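Non-toxic crystal protein (PDB 2D42) is of unknown function and non-toxic, though its elongated fold closely resembles aerolysin-type beta-pore-forming toxins. Local coordinates at residues R7-Y12 with G177-Y182; I48-V53 with F108-G113; N69-V74 with I144-F149. All blocks are in the same frame, centred on the assembly; numbering follows the deposited sequence.

Interaction 1 (R7-Y12 with G177-Y182); sequences RELEIY and GIIRYY
L9 and Y12, one turn apart on helix 5-19, pack on I179 of strand 150-185, a helix laid against a beta-sheet toward one end of this elongated, aerolysin-like molecule. The axes of the two short segments come within 9.4 Å and run in roughly the same direction, inclined by 36°. Nothing polar joins them directly; the contact is made of carbon on carbon.

The apolar part centres on the CD1 methyl of I179. The L9 and I179 side chains pass alongside each other, pointing opposite ways, with CD1 of L9 lying 3.7 Å from CD1 of I179. L9 also packs directly on the backbone of G177: chi1 of 176° sets its CG anti to the backbone N, and the CD2 methyl of L9 lies 4.0 Å from CA of G177. V197 of strand 189-198 also touches both L9 and Y12, and helix 199-206 packs on Y12 through V202 and A205.

Polar groups lie around this core. Along the exposed side of the helix, R7 NH1 makes a salt bridge of 2.6 Å to E10 OE1. The hydroxyl of Y181 is hydrogen-bonded to Q195.

Y12 meets I179 at about a right angle and by its edge: CD1 of I179 lies near the ring plane, 3.6 Å from CD2 of Y12.

Interaction 2 (I48-V53 with F108-G113); sequences IVTDPV and FFEQVG
Q111 reaches across to T50 with its carboxamide, NE2 donating to T50 O over 2.9 Å in a nearly straight bond (174° at the hydrogen). The oxygen lies in the amide plane, while the donor is tilted 23° from the carbonyl plane of T50. The chain is extended beyond CG, bringing the amide alongside P52, whose CB is 3.5 Å from NE2 of Q111. The backbone adds a second strong bond, V49 N to F108 O at 2.7 Å, and a weak one from E110 N to V49 O. One water donates to V49 O and D51 O and accepts from Q111 N; another joins Q111 OE1 to V53 N, so both ends of the glutamine amide are engaged.

The two backbone bonds pair strand 48-49 in parallel with the end of strand 101-109, at one edge of a small three-stranded sheet; the Q111 bond and the waters carry the contact into the turn before strand 114-122.

On the buried face V49 and F109 lie side by side; V49 CG2 makes a CH-pi contact over the ring of F109, 4.2 Å from its centroid. I232 and L234 of strand 219-244 also pack on F109. I48 and F108 share the other face, I48 CD1 being 3.9 Å from CB of F108. At the turn V53 and V112 cross obliquely, CG2 of V53 meeting CG1 of V112 at 3.7 Å, with L234 touching both.

Interaction 3 (N69-V74 with I144-F149); sequences NSLEGV and IRVPPF
E72 and R145 meet across an antiparallel pair of strands, 71-94 and 129-146, at the end of the long twisted sheet that gives this aerolysin-like molecule its elongated shape. They occupy a non-hydrogen-bonded pair, and their side chains form a salt bridge on that face: R145 NE donates to E72 OE2 over 3.1 Å. The carboxylate uses its syn lone pair, but the bond is bent (144° at the hydrogen) and the oxygen stands 25° out of the guanidinium plane. The two flat groups are nearly perpendicular, so this is a grip through one oxygen and one nitrogen, without the paired bonds of a coplanar arrangement. In E72 the bend at chi2 (-57°) turns CD across toward R145. On the same face, S70 OG sits against the aliphatic part of R145, 3.2 Å from CG.

The backbone sets this register. L71 and V146 form one hydrogen-bonded pair, with V146 N to L71 O at 2.8 Å the shorter of its two bonds. G73 and I144 form another, G73 N reaching I144 O at 2.7 Å and I144 N returning to G73 O.

The opposite face is apolar. L71 and V146 run side by side, CD1 of L71 lying 4.0 Å from CB of V146. I144 CG2 lies over the bare backbone of G73, 3.6 Å from G73 O. I144 continues this packing onto V240 and I242 of strand 219-244.

Past the paired residues the chain turns through P147 and P148 on its way to strand 150-185. N65 holds this end from a neighbouring part of the chain, its ND2 hydrogen-bonding to both N69 O and V146 O. P148 lies against the N69-S70 backbone, its CG 3.5 Å from S70 N.

From the N terminus, helix 5-19 comes first, but its partner in interaction 1 arrives only near residue 177, closing a loop that contains both other contacts. Residues 48-53 then await 108-113 in interaction 2, and before that loop is closed the chain passes 69-74, whose partner 144-149 follows later; interactions 2 and 3 therefore cross. Interaction 1 lies toward one end of the rod, on the far side of the chain's centre from the others, its centre 80 Å from that of interaction 3. Interactions 1 and 3 both reach the large sheet, whereas interaction 2 joins strand 48-49 to the small three-stranded sheet, which packs against the large one.

Interaction 1 (R7-Y12 with G177-Y182)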
loop_
_atom_site.group_PDB
_atom_site.type_symbol
_atom_site.label_atom_id
_atom_site.label_comp_id
_atom_site.label_asym_id
_atom_site.label_seq_id
_atom_site.Cartn_x
_atom_site.Cartn_y
_atom_site.Cartn_z
ATOM N N ARG A 7 -15.223 -15.064 13.500
ATOM C CA ARG A 7 -16.315 -14.565 14.325
ATOM C C ARG A 7 -17.631 -14.743 13.560
ATOM O O ARG A 7 -18.646 -15.152 14.135
ATOM C CB ARG A 7 -16.078 -13.087 14.659
ATOM C CG ARG A 7 -17.264 -12.375 15.292
ATOM C CD ARG A 7 -17.696 -13.029 16.595
ATOM N NE ARG A 7 -18.920 -12.420 17.105
ATOM C CZ ARG A 7 -19.755 -13.012 17.956
ATOM N NH1 ARG A 7 -19.500 -14.238 18.399
ATOM N NH2 ARG A 7 -20.854 -12.381 18.354
ATOM N N GLU A 8 -17.608 -14.438 12.261
ATOM C CA GLU A 8 -18.790 -14.589 11.418
ATOM C C GLU A 8 -19.201 -16.067 11.383
ATOM O O GLU A 8 -20.388 -16.387 11.397
ATOM C CB GLU A 8 -18.508 -14.115 9.985
ATOM C CG GLU A 8 -18.196 -12.629 9.831
ATOM C CD GLU A 8 -19.357 -11.727 10.235
ATOM O OE1 GLU A 8 -20.507 -11.993 9.817
ATOM O OE2 GLU A 8 -19.112 -10.741 10.961
ATOM N N LEU A 9 -18.210 -16.955 11.330
ATOM C CA LEU A 9 -18.454 -18.402 11.296
ATOM C C LEU A 9 -19.161 -18.805 12.596
ATOM O O LEU A 9 -20.138 -19.548 12.586
ATOM C CB LEU A 9 -17.122 -19.164 11.159
ATOM C CG LEU A 9 -17.184 -20.699 11.205
ATOM C CD1 LEU A 9 -18.009 -21.216 10.027
ATOM C CD2 LEU A 9 -15.774 -21.281 11.183
ATOM N N GLU A 10 -18.659 -18.290 13.710
ATOM C CA GLU A 10 -19.242 -18.572 15.016
ATOM C C GLU A 10 -20.693 -18.068 15.059
ATOM O O GLU A 10 -21.592 -18.778 15.516
ATOM C CB GLU A 10 -18.403 -17.901 16.110
ATOM C CG GLU A 10 -18.774 -18.282 17.534
ATOM C CD GLU A 10 -17.886 -17.590 18.555
ATOM O OE1 GLU A 10 -17.937 -16.343 18.640
ATOM O OE2 GLU A 10 -17.132 -18.290 19.265
ATOM N N ILE A 11 -20.919 -16.852 14.569
ATOM C CA ILE A 11 -22.265 -16.275 14.551
ATOM C C ILE A 11 -23.198 -17.143 13.716
ATOM O O ILE A 11 -24.330 -17.423 14.111
ATOM C CB ILE A 11 -22.256 -14.847 13.964
ATOM C CG1 ILE A 11 -21.502 -13.906 14.908
ATOM C CG2 ILE A 11 -23.679 -14.368 13.731
ATOM C CD1 ILE A 11 -21.314 -12.493 14.366
ATOM N N TYR A 12 -22.721 -17.559 12.551
ATOM C CA TYR A 12 -23.514 -18.405 11.680
ATOM C C TYR A 12 -23.869 -19.720 12.381
ATOM O O TYR A 12 -25.007 -20.172 12.323
ATOM C CB TYR A 12 -22.746 -18.720 10.402
ATOM C CG TYR A 12 -23.437 -19.746 9.541
ATOM C CD1 TYR A 12 -24.422 -19.371 8.631
ATOM C CD2 TYR A 12 -23.117 -21.102 9.648
ATOM C CE1 TYR A 12 -25.071 -20.321 7.843
ATOM C CE2 TYR A 12 -23.760 -22.062 8.868
ATOM C CZ TYR A 12 -24.733 -21.665 7.966
ATOM O OH TYR A 12 -25.349 -22.603 7.164
ATOM N N GLY A 177 -15.304 -23.639 6.476
ATOM C CA GLY A 177 -15.230 -23.582 7.920
ATOM C C GLY A 177 -15.786 -24.907 8.410
ATOM O O GLY A 177 -16.422 -25.634 7.650
ATOM N N ILE A 178 -15.530 -25.241 9.666
ATOM C CA ILE A 178 -16.041 -26.481 10.232
ATOM C C ILE A 178 -16.814 -26.104 11.481
ATOM O O ILE A 178 -16.315 -25.352 12.316
ATOM C CB ILE A 178 -14.908 -27.450 10.648
ATOM C CG1 ILE A 178 -14.096 -27.881 9.423
ATOM C CG2 ILE A 178 -15.503 -28.653 11.360
ATOM C CD1 ILE A 178 -14.903 -28.595 8.358
ATOM N N ILE A 179 -18.033 -26.613 11.598
ATOM C CA ILE A 179 -18.854 -26.329 12.760
ATOM C C ILE A 179 -19.306 -27.625 13.425
ATOM O O ILE A 179 -19.814 -28.534 12.765
ATOM C CB ILE A 179 -20.099 -25.513 12.382
ATOM C CG1 ILE A 179 -19.678 -24.205 11.699
ATOM C CG2 ILE A 179 -20.915 -25.221 13.631
ATOM C CD1 ILE A 179 -20.845 -23.376 11.174
ATOM N N ARG A 180 -19.114 -27.698 14.738
ATOM C CA ARG A 180 -19.497 -28.870 15.510
ATOM C C ARG A 180 -20.741 -28.608 16.346
ATOM O O ARG A 180 -20.789 -27.658 17.123
ATOM C CB ARG A 180 -18.350 -29.282 16.429
ATOM C CG ARG A 180 -17.110 -29.691 15.685
ATOM C CD ARG A 180 -16.035 -30.204 16.623
ATOM N NE ARG A 180 -15.169 -31.128 15.910
ATOM C CZ ARG A 180 -15.569 -32.308 15.451
ATOM N NH1 ARG A 180 -16.819 -32.705 15.643
ATOM N NH2 ARG A 180 -14.730 -33.078 14.776
ATOM N N TYR A 181 -21.742 -29.461 16.177
ATOM C CA TYR A 181 -22.999 -29.355 16.916
ATOM C C TYR A 181 -23.293 -30.703 17.553
ATOM O O TYR A 181 -22.741 -31.729 17.151
ATOM C CB TYR A 181 -24.170 -29.087 15.979
ATOM C CG TYR A 181 -24.036 -27.936 15.030
ATOM C CD1 TYR A 181 -24.299 -26.630 15.445
ATOM C CD2 TYR A 181 -23.741 -28.157 13.684
ATOM C CE1 TYR A 181 -24.286 -25.574 14.538
ATOM C CE2 TYR A 181 -23.722 -27.108 12.768
ATOM C CZ TYR A 181 -24.000 -25.820 13.204
ATOM O OH TYR A 181 -24.007 -24.782 12.300
ATOM N N TYR A 182 -24.182 -30.711 18.537
ATOM C CA TYR A 182 -24.570 -31.972 19.134
ATOM C C TYR A 182 -25.969 -31.930 19.706
ATOM O O TYR A 182 -26.493 -30.862 20.059
ATOM C CB TYR A 182 -23.585 -32.420 20.215
ATOM C CG TYR A 182 -23.460 -31.497 21.394
ATOM C CD1 TYR A 182 -22.559 -30.437 21.376
ATOM C CD2 TYR A 182 -24.219 -31.701 22.547
ATOM C CE1 TYR A 182 -22.408 -29.606 22.476
ATOM C CE2 TYR A 182 -24.077 -30.869 23.661
ATOM C CZ TYR A 182 -23.166 -29.824 23.614
ATOM O OH TYR A 182 -23.001 -29.002 24.703
#

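Interaction 2 (I48-V53 with F108-G113)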
loop_
_atom_site.group_PDB
_atom_site.type_symbol
_atom_site.label_atom_id
_atom_site.label_comp_id
_atom_site.label_asym_id
_atom_site.label_seq_id
_atom_site.Cartn_x
_atom_site.Cartn_y
_atom_site.Cartn_z
ATOM N N ILE A 48 -5.204 12.041 -8.880
ATOM C CA ILE A 48 -4.720 13.374 -9.205
ATOM C C ILE A 48 -4.301 14.072 -7.914
ATOM O O ILE A 48 -5.145 14.480 -7.124
ATOM C CB ILE A 48 -5.821 14.203 -9.905
ATOM C CG1 ILE A 48 -6.372 13.431 -11.114
ATOM C CG2 ILE A 48 -5.271 15.559 -10.324
ATOM C CD1 ILE A 48 -5.302 12.859 -12.036
ATOM N N VAL A 49 -2.998 14.188 -7.691
ATOM C CA VAL A 49 -2.489 14.839 -6.484
ATOM C C VAL A 49 -2.390 16.353 -6.697
ATOM O O VAL A 49 -1.790 16.810 -7.671
ATOM C CB VAL A 49 -1.084 14.311 -6.114
ATOM C CG1 VAL A 49 -0.578 15.020 -4.862
ATOM C CG2 VAL A 49 -1.134 12.804 -5.901
ATOM N N THR A 50 -2.967 17.129 -5.785
ATOM C CA THR A 50 -2.922 18.581 -5.916
ATOM C C THR A 50 -1.943 19.243 -4.956
ATOM O O THR A 50 -1.749 20.456 -5.009
ATOM C CB THR A 50 -4.324 19.208 -5.714
ATOM O OG1 THR A 50 -4.838 18.844 -4.425
ATOM C CG2 THR A 50 -5.279 18.729 -6.793
ATOM N N ASP A 51 -1.317 18.443 -4.094
ATOM C CA ASP A 51 -0.359 18.953 -3.111
ATOM C C ASP A 51 0.833 19.636 -3.771
ATOM O O ASP A 51 1.236 19.272 -4.872
ATOM C CB ASP A 51 0.194 17.823 -2.224
ATOM C CG ASP A 51 -0.879 17.091 -1.451
ATOM O OD1 ASP A 51 -0.617 16.744 -0.280
ATOM O OD2 ASP A 51 -1.970 16.844 -2.006
ATOM N N PRO A 52 1.418 20.634 -3.093
ATOM C CA PRO A 52 2.576 21.357 -3.624
ATOM C C PRO A 52 3.806 20.461 -3.524
ATOM O O PRO A 52 3.824 19.517 -2.742
ATOM C CB PRO A 52 2.677 22.565 -2.697
ATOM C CG PRO A 52 2.240 22.000 -1.388
ATOM C CD PRO A 52 1.016 21.183 -1.785
ATOM N N VAL A 53 4.827 20.747 -4.316
ATOM C CA VAL A 53 6.047 19.958 -4.273
ATOM C C VAL A 53 7.095 20.782 -3.551
ATOM O O VAL A 53 6.945 22.000 -3.429
ATOM C CB VAL A 53 6.568 19.635 -5.691
ATOM C CG1 VAL A 53 5.496 18.899 -6.481
ATOM C CG2 VAL A 53 6.982 20.915 -6.404
ATOM N N PHE A 108 -0.625 11.373 -10.445
ATOM C CA PHE A 108 -0.296 12.510 -11.294
ATOM C C PHE A 108 -0.194 13.728 -10.385
ATOM O O PHE A 108 -1.132 14.061 -9.669
ATOM C CB PHE A 108 -1.369 12.749 -12.352
ATOM C CG PHE A 108 -1.043 13.878 -13.294
ATOM C CD1 PHE A 108 0.050 13.790 -14.150
ATOM C CD2 PHE A 108 -1.819 15.040 -13.310
ATOM C CE1 PHE A 108 0.372 14.840 -15.013
ATOM C CE2 PHE A 108 -1.509 16.099 -14.168
ATOM C CZ PHE A 108 -0.411 15.999 -15.022
ATOM N N PHE A 109 0.949 14.389 -10.423
ATOM C CA PHE A 109 1.157 15.542 -9.573
ATOM C C PHE A 109 0.857 16.798 -10.375
ATOM O O PHE A 109 1.720 17.396 -11.020
ATOM C CB PHE A 109 2.583 15.467 -9.019
ATOM C CG PHE A 109 2.786 14.299 -8.081
ATOM C CD1 PHE A 109 2.704 14.471 -6.700
ATOM C CD2 PHE A 109 2.973 13.005 -8.585
ATOM C CE1 PHE A 109 2.799 13.385 -5.831
ATOM C CE2 PHE A 109 3.068 11.904 -7.723
ATOM C CZ PHE A 109 2.980 12.092 -6.345
ATOM N N GLU A 110 -0.416 17.160 -10.324
ATOM C CA GLU A 110 -0.966 18.296 -11.044
ATOM C C GLU A 110 -0.189 19.606 -10.974
ATOM O O GLU A 110 -0.123 20.327 -11.969
ATOM C CB GLU A 110 -2.397 18.516 -10.579
ATOM C CG GLU A 110 -3.185 19.542 -11.355
ATOM C CD GLU A 110 -4.656 19.470 -11.006
ATOM O OE1 GLU A 110 -5.416 18.819 -11.756
ATOM O OE2 GLU A 110 -5.046 20.044 -9.969
ATOM N N GLN A 111 0.399 19.914 -9.822
ATOM C CA GLN A 111 1.144 21.161 -9.683
ATOM C C GLN A 111 2.416 21.242 -10.509
ATOM O O GLN A 111 2.935 22.333 -10.734
ATOM C CB GLN A 111 1.467 21.443 -8.212
ATOM C CG GLN A 111 0.296 22.053 -7.458
ATOM C CD GLN A 111 0.732 22.868 -6.257
ATOM O OE1 GLN A 111 1.609 23.730 -6.362
ATOM N NE2 GLN A 111 0.117 22.608 -5.109
ATOM N N VAL A 112 2.933 20.102 -10.955
ATOM C CA VAL A 112 4.133 20.122 -11.773
ATOM C C VAL A 112 3.912 19.396 -13.096
ATOM O O VAL A 112 4.810 19.321 -13.930
ATOM C CB VAL A 112 5.343 19.509 -11.029
ATOM C CG1 VAL A 112 5.739 20.419 -9.857
ATOM C CG2 VAL A 112 5.001 18.102 -10.526
ATOM N N GLY A 113 2.705 18.871 -13.282
ATOM C CA GLY A 113 2.378 18.170 -14.511
ATOM C C GLY A 113 3.222 16.932 -14.756
ATOM O O GLY A 113 3.590 16.644 -15.890
HETATM O O HOH W 1 0.683 18.355 -7.294
HETATM O O HOH W 2 4.433 23.139 -5.968
#

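Interaction 3 (N69-V74 with I144-F149)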
loop_
_atom_site.group_PDB
_atom_site.type_symbol
_atom_site.label_atom_id
_atom_site.label_comp_id
_atom_site.label_asym_id
_atom_site.label_seq_id
_atom_site.Cartn_x
_atom_site.Cartn_y
_atom_site.Cartn_z
ATOM N N ASN A 69 42.250 30.558 -20.132
ATOM C CA ASN A 69 41.608 29.803 -21.190
ATOM C C ASN A 69 40.333 29.114 -20.733
ATOM O O ASN A 69 40.237 28.654 -19.598
ATOM C CB ASN A 69 42.583 28.771 -21.756
ATOM C CG ASN A 69 43.776 29.419 -22.435
ATOM O OD1 ASN A 69 43.627 30.133 -23.427
ATOM N ND2 ASN A 69 44.963 29.177 -21.900
ATOM N N SER A 70 39.360 29.058 -21.635
ATOM C CA SER A 70 38.076 28.422 -21.378
ATOM C C SER A 70 38.287 26.916 -21.242
ATOM O O SER A 70 39.188 26.355 -21.860
ATOM C CB SER A 70 37.119 28.718 -22.538
ATOM O OG SER A 70 36.003 27.848 -22.533
ATOM N N LEU A 71 37.467 26.262 -20.425
ATOM C CA LEU A 71 37.591 24.821 -20.242
ATOM C C LEU A 71 36.224 24.178 -20.079
ATOM O O LEU A 71 35.276 24.829 -19.637
ATOM C CB LEU A 71 38.468 24.514 -19.021
ATOM C CG LEU A 71 38.000 24.940 -17.626
ATOM C CD1 LEU A 71 36.879 24.021 -17.139
ATOM C CD2 LEU A 71 39.170 24.871 -16.666
ATOM N N GLU A 72 36.122 22.907 -20.453
ATOM C CA GLU A 72 34.869 22.180 -20.329
ATOM C C GLU A 72 34.807 21.537 -18.951
ATOM O O GLU A 72 35.781 20.949 -18.479
ATOM C CB GLU A 72 34.758 21.093 -21.401
ATOM C CG GLU A 72 34.732 21.611 -22.830
ATOM C CD GLU A 72 33.596 22.593 -23.077
ATOM O OE1 GLU A 72 32.418 22.187 -22.962
ATOM O OE2 GLU A 72 33.885 23.772 -23.383
ATOM N N GLY A 73 33.658 21.662 -18.304
ATOM C CA GLY A 73 33.489 21.075 -16.992
ATOM C C GLY A 73 32.309 20.129 -17.045
ATOM O O GLY A 73 31.424 20.282 -17.879
ATOM N N VAL A 74 32.300 19.134 -16.173
ATOM C CA VAL A 74 31.200 18.186 -16.136
ATOM C C VAL A 74 30.887 17.853 -14.685
ATOM O O VAL A 74 31.777 17.463 -13.924
ATOM C CB VAL A 74 31.542 16.868 -16.888
ATOM C CG1 VAL A 74 30.439 15.844 -16.671
ATOM C CG2 VAL A 74 31.679 17.136 -18.391
ATOM N N ILE A 144 29.396 21.848 -18.950
ATOM C CA ILE A 144 29.366 23.300 -18.942
ATOM C C ILE A 144 30.681 23.869 -19.442
ATOM O O ILE A 144 31.730 23.257 -19.278
ATOM C CB ILE A 144 29.134 23.818 -17.498
ATOM C CG1 ILE A 144 28.953 25.329 -17.502
ATOM C CG2 ILE A 144 30.316 23.437 -16.608
ATOM C CD1 ILE A 144 27.696 25.767 -18.205
ATOM N N ARG A 145 30.622 25.042 -20.057
ATOM C CA ARG A 145 31.831 25.683 -20.528
ATOM C C ARG A 145 32.132 26.781 -19.537
ATOM O O ARG A 145 31.356 27.723 -19.382
ATOM C CB ARG A 145 31.639 26.275 -21.926
ATOM C CG ARG A 145 32.865 27.028 -22.423
ATOM C CD ARG A 145 32.743 27.405 -23.894
ATOM N NE ARG A 145 32.682 26.221 -24.748
ATOM C CZ ARG A 145 32.659 26.254 -26.076
ATOM N NH1 ARG A 145 32.691 27.419 -26.716
ATOM N NH2 ARG A 145 32.609 25.122 -26.767
ATOM N N VAL A 146 33.255 26.655 -18.844
ATOM C CA VAL A 146 33.620 27.652 -17.858
ATOM C C VAL A 146 34.604 28.644 -18.441
ATOM O O VAL A 146 35.761 28.310 -18.703
ATOM C CB VAL A 146 34.256 27.019 -16.616
ATOM C CG1 VAL A 146 34.432 28.081 -15.549
ATOM C CG2 VAL A 146 33.386 25.871 -16.115
ATOM N N PRO A 147 34.152 29.886 -18.646
ATOM C CA PRO A 147 34.972 30.962 -19.204
ATOM C C PRO A 147 36.170 31.282 -18.323
ATOM O O PRO A 147 36.153 31.033 -17.118
ATOM C CB PRO A 147 33.999 32.136 -19.279
ATOM C CG PRO A 147 32.654 31.457 -19.420
ATOM C CD PRO A 147 32.773 30.346 -18.421
ATOM N N PRO A 148 37.228 31.847 -18.918
ATOM C CA PRO A 148 38.429 32.200 -18.159
ATOM C C PRO A 148 38.082 33.026 -16.924
ATOM O O PRO A 148 37.194 33.876 -16.963
ATOM C CB PRO A 148 39.245 32.997 -19.174
ATOM C CG PRO A 148 38.903 32.310 -20.461
ATOM C CD PRO A 148 37.403 32.151 -20.350
ATOM N N PHE A 149 38.776 32.761 -15.825
ATOM C CA PHE A 149 38.562 33.489 -14.583
ATOM C C PHE A 149 37.103 33.542 -14.114
ATOM O O PHE A 149 36.624 34.573 -13.631
ATOM C CB PHE A 149 39.131 34.898 -14.732
ATOM C CG PHE A 149 40.608 34.921 -15.040
ATOM C CD1 PHE A 149 41.549 34.665 -14.043
ATOM C CD2 PHE A 149 41.061 35.189 -16.331
ATOM C CE1 PHE A 149 42.915 34.676 -14.327
ATOM C CE2 PHE A 149 42.428 35.201 -16.624
ATOM C CZ PHE A 149 43.354 34.945 -15.622
#